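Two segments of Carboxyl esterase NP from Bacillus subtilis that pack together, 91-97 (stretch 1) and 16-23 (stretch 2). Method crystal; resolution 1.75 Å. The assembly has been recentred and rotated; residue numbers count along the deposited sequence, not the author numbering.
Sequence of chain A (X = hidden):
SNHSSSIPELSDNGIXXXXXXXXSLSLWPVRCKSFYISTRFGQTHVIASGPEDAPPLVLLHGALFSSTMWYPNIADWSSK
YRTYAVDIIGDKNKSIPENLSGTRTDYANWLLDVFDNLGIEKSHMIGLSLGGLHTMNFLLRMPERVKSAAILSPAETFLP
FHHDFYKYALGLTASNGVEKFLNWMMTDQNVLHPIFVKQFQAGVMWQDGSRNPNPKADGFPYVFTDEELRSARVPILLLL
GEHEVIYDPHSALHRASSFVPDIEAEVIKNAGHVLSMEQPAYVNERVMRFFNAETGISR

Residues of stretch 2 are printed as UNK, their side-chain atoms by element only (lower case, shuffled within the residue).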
# COMPACT_ATOMS: atom_id res chain seq x y z
N ASP A 91 -9.12 5.47 1.69
CA ASP A 91 -7.92 5.93 2.41
C ASP A 91 -7.61 7.39 2.03
O ASP A 91 -8.19 7.93 1.08
CB ASP A 91 -6.72 5.00 2.11
CG ASP A 91 -5.56 5.21 3.08
OD1 ASP A 91 -5.77 5.66 4.22
OD2 ASP A 91 -4.41 4.91 2.69
N LYS A 92 -6.74 8.04 2.79
CA LYS A 92 -6.40 9.45 2.58
C LYS A 92 -5.54 9.64 1.33
O LYS A 92 -4.32 9.46 1.35
CB LYS A 92 -5.72 10.03 3.84
CG LYS A 92 -5.67 11.56 3.90
CD LYS A 92 -7.05 12.20 4.11
CE LYS A 92 -7.75 11.72 5.37
NZ LYS A 92 -7.06 12.12 6.62
N ASN A 93 -6.21 9.99 0.23
CA ASN A 93 -5.62 10.08 -1.11
C ASN A 93 -6.64 10.67 -2.09
O ASN A 93 -7.62 11.27 -1.67
CB ASN A 93 -5.11 8.70 -1.59
CG ASN A 93 -6.19 7.63 -1.56
OD1 ASN A 93 -7.33 7.86 -1.98
ND2 ASN A 93 -5.84 6.44 -1.07
N LYS A 94 -6.42 10.46 -3.39
CA LYS A 94 -7.26 11.08 -4.42
C LYS A 94 -8.45 10.23 -4.87
O LYS A 94 -9.30 10.70 -5.63
CB LYS A 94 -6.40 11.47 -5.63
CG LYS A 94 -5.61 12.77 -5.50
CD LYS A 94 -5.14 13.22 -6.87
CE LYS A 94 -4.47 14.58 -6.84
NZ LYS A 94 -4.25 15.12 -8.22
N SER A 95 -8.52 8.97 -4.42
CA SER A 95 -9.71 8.15 -4.69
C SER A 95 -10.93 8.64 -3.92
O SER A 95 -10.81 9.15 -2.80
CB SER A 95 -9.44 6.68 -4.43
OG SER A 95 -8.55 6.20 -5.42
N ILE A 96 -12.11 8.53 -4.53
CA ILE A 96 -13.34 9.07 -3.91
C ILE A 96 -14.36 7.97 -3.64
O ILE A 96 -15.01 7.47 -4.56
CB ILE A 96 -13.97 10.23 -4.75
CG1 ILE A 96 -12.91 11.27 -5.14
CG2 ILE A 96 -15.10 10.90 -3.98
CD1 ILE A 96 -13.45 12.40 -6.00
N PRO A 97 -14.52 7.58 -2.36
CA PRO A 97 -15.38 6.45 -2.02
C PRO A 97 -16.86 6.79 -2.14
O PRO A 97 -17.28 7.87 -1.74
CB PRO A 97 -15.02 6.14 -0.57
CG PRO A 97 -14.51 7.42 -0.02
CD PRO A 97 -13.87 8.16 -1.17
N UNK A 16 -5.98 21.87 -0.06
CA UNK A 16 -4.58 21.91 0.33
C UNK A 16 -3.94 20.53 0.16
O UNK A 16 -2.82 20.43 -0.34
c UNK A 16 -2.92 22.86 3.71
c UNK A 16 -4.44 22.39 1.77
n UNK A 16 -4.92 21.99 6.66
n UNK A 16 -3.77 22.17 4.68
c UNK A 16 -4.14 22.68 5.84
c UNK A 16 -3.04 22.24 2.33
n UNK A 16 -3.74 23.90 6.20
N UNK A 17 -4.66 19.48 0.57
CA UNK A 17 -4.15 18.12 0.42
C UNK A 17 -3.91 17.80 -1.05
O UNK A 17 -2.82 17.33 -1.41
c UNK A 17 -4.61 13.59 -0.46
c UNK A 17 -5.06 17.07 1.05
c UNK A 17 -3.47 13.16 0.18
c UNK A 17 -5.13 14.86 -0.18
o UNK A 17 -2.96 11.92 -0.11
c UNK A 17 -2.83 13.97 1.11
c UNK A 17 -3.35 15.23 1.39
c UNK A 17 -4.52 15.68 0.77
N UNK A 18 -4.91 18.06 -1.89
CA UNK A 18 -4.76 17.87 -3.34
C UNK A 18 -3.55 18.59 -3.93
O UNK A 18 -2.85 18.04 -4.78
c UNK A 18 -8.48 15.48 -3.20
c UNK A 18 -7.54 16.50 -3.08
c UNK A 18 -8.45 15.75 -5.58
o UNK A 18 -9.84 14.10 -4.57
c UNK A 18 -7.05 17.16 -4.21
c UNK A 18 -8.92 15.11 -4.45
c UNK A 18 -6.04 18.27 -4.08
c UNK A 18 -7.52 16.76 -5.46
N UNK A 19 -3.33 19.84 -3.51
CA UNK A 19 -2.16 20.58 -3.97
C UNK A 19 -0.84 19.90 -3.56
O UNK A 19 0.08 19.77 -4.38
c UNK A 19 -0.94 22.98 -5.44
o UNK A 19 -1.94 22.89 -6.16
c UNK A 19 -2.20 22.03 -3.45
n UNK A 19 0.28 23.16 -5.94
c UNK A 19 -1.05 22.91 -3.92
N UNK A 20 -0.75 19.46 -2.30
CA UNK A 20 0.45 18.77 -1.82
C UNK A 20 0.69 17.43 -2.54
O UNK A 20 1.83 17.04 -2.76
c UNK A 20 0.40 19.87 0.50
o UNK A 20 -0.65 17.69 0.10
c UNK A 20 0.45 18.53 -0.28
N UNK A 21 -0.40 16.75 -2.88
CA UNK A 21 -0.34 15.49 -3.62
C UNK A 21 0.29 15.75 -4.99
O UNK A 21 1.19 15.02 -5.43
c UNK A 21 -1.52 13.33 -5.73
c UNK A 21 -1.87 13.55 -4.39
c UNK A 21 -1.76 14.93 -3.78
c UNK A 21 -2.50 11.23 -4.20
c UNK A 21 -1.65 12.06 -6.30
o UNK A 21 -2.27 9.77 -6.05
c UNK A 21 -2.14 11.02 -5.52
c UNK A 21 -2.37 12.49 -3.65
N UNK A 22 -0.16 16.81 -5.65
CA UNK A 22 0.36 17.19 -6.96
C UNK A 22 1.83 17.57 -6.89
O UNK A 22 2.60 17.26 -7.80
o UNK A 22 -2.13 16.65 -8.06
n UNK A 22 -2.76 18.80 -8.23
c UNK A 22 -0.48 18.32 -7.57
c UNK A 22 -1.87 17.86 -7.98
N UNK A 23 2.22 18.24 -5.81
CA UNK A 23 3.61 18.62 -5.62
C UNK A 23 4.53 17.42 -5.36
O UNK A 23 5.66 17.40 -5.83
c UNK A 23 3.09 21.00 -4.98
c UNK A 23 3.30 22.14 -4.02
c UNK A 23 3.74 19.69 -4.54
o UNK A 23 4.09 22.00 -3.07
o UNK A 23 2.66 23.20 -4.22
O HOH W 1 -10.21 11.92 -2.29

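Position 16 carries seven side-chain atoms: three carbons in a row, a nitrogen, then a carbon bearing two more nitrogens. That guanidinium pattern is Arg-16. Its side chain is out of reach of stretch 1.

Position 17 has one carbon leading to a six-carbon ring with a single oxygen, a phenol. Its CA-to-CB bond points toward stretch 1, and the phenol oxygen lies near the backbone of Lys-92 and Asn-93. This is Tyr-17, with OH 3.2 Å from Lys-92 O and 3.4 Å from Asn-93 CA; the ring meets both atoms obliquely.

Position 18 repeats the phenol, eight atoms with one oxygen. Its CA-to-CB bond runs sideways, yet the ring approaches Lys-94 and Ile-96. It is Tyr-18, chi1 -88° (m), whose OH is 3.6 Å from Lys-94 O and 4.2 Å from Ile-96 CG1.

Position 19 shows three carbons, the third carrying one oxygen and one nitrogen: an amide, Gln-19. Its CA-to-CB bond points away from stretch 1.

Position 20 has a single carbon bearing one oxygen and one carbon, the beta-branched pattern of Thr-20. It makes no contact with stretch 1; OG1 donates to Tyr-17 O at 2.7 Å, turning the hydroxyl back onto its own helix.

Position 21 is a third phenol, its CA-to-CB bond pointing toward stretch 1 and its ring lying against Lys-94. As Tyr-21, it has CD1 3.4 Å from Lys-94 CE, while Asn-93 CB sits at the ring edge, 4.5 Å from CE2.

Position 22 has two carbons, the second bearing one oxygen and one nitrogen, a shorter amide: Asn-22. The amide oxygen, OD1, accepts a hydrogen bond from Lys-94 NZ at 2.6 Å.

Position 23 has three carbons ending in two oxygens, a carboxylate, hence Glu-23, out of reach of stretch 1. Gln-19 NE2 donates to Glu-23 OE2 at 2.9 Å.

The contact is centred on Lys-94, which has 125 Å² covered by the helix. Its CG lies over the faces of two rings, 3.7 Å from the Tyr-21 centroid (10° off the normal) and 4.3 Å from that of Tyr-18 (17° off). The mostly extended chain thus passes its methylenes along aromatic surface and delivers NZ to Asn-22. One water adds a polar link: it accepts from Tyr-18 OH at 3.2 Å and donates to Asn-93 O at 2.7 Å and Ser-95 O at 2.9 Å, joining the ring hydroxyl to the loop backbone.

Stretch 2 16-23: RYYQTYNE
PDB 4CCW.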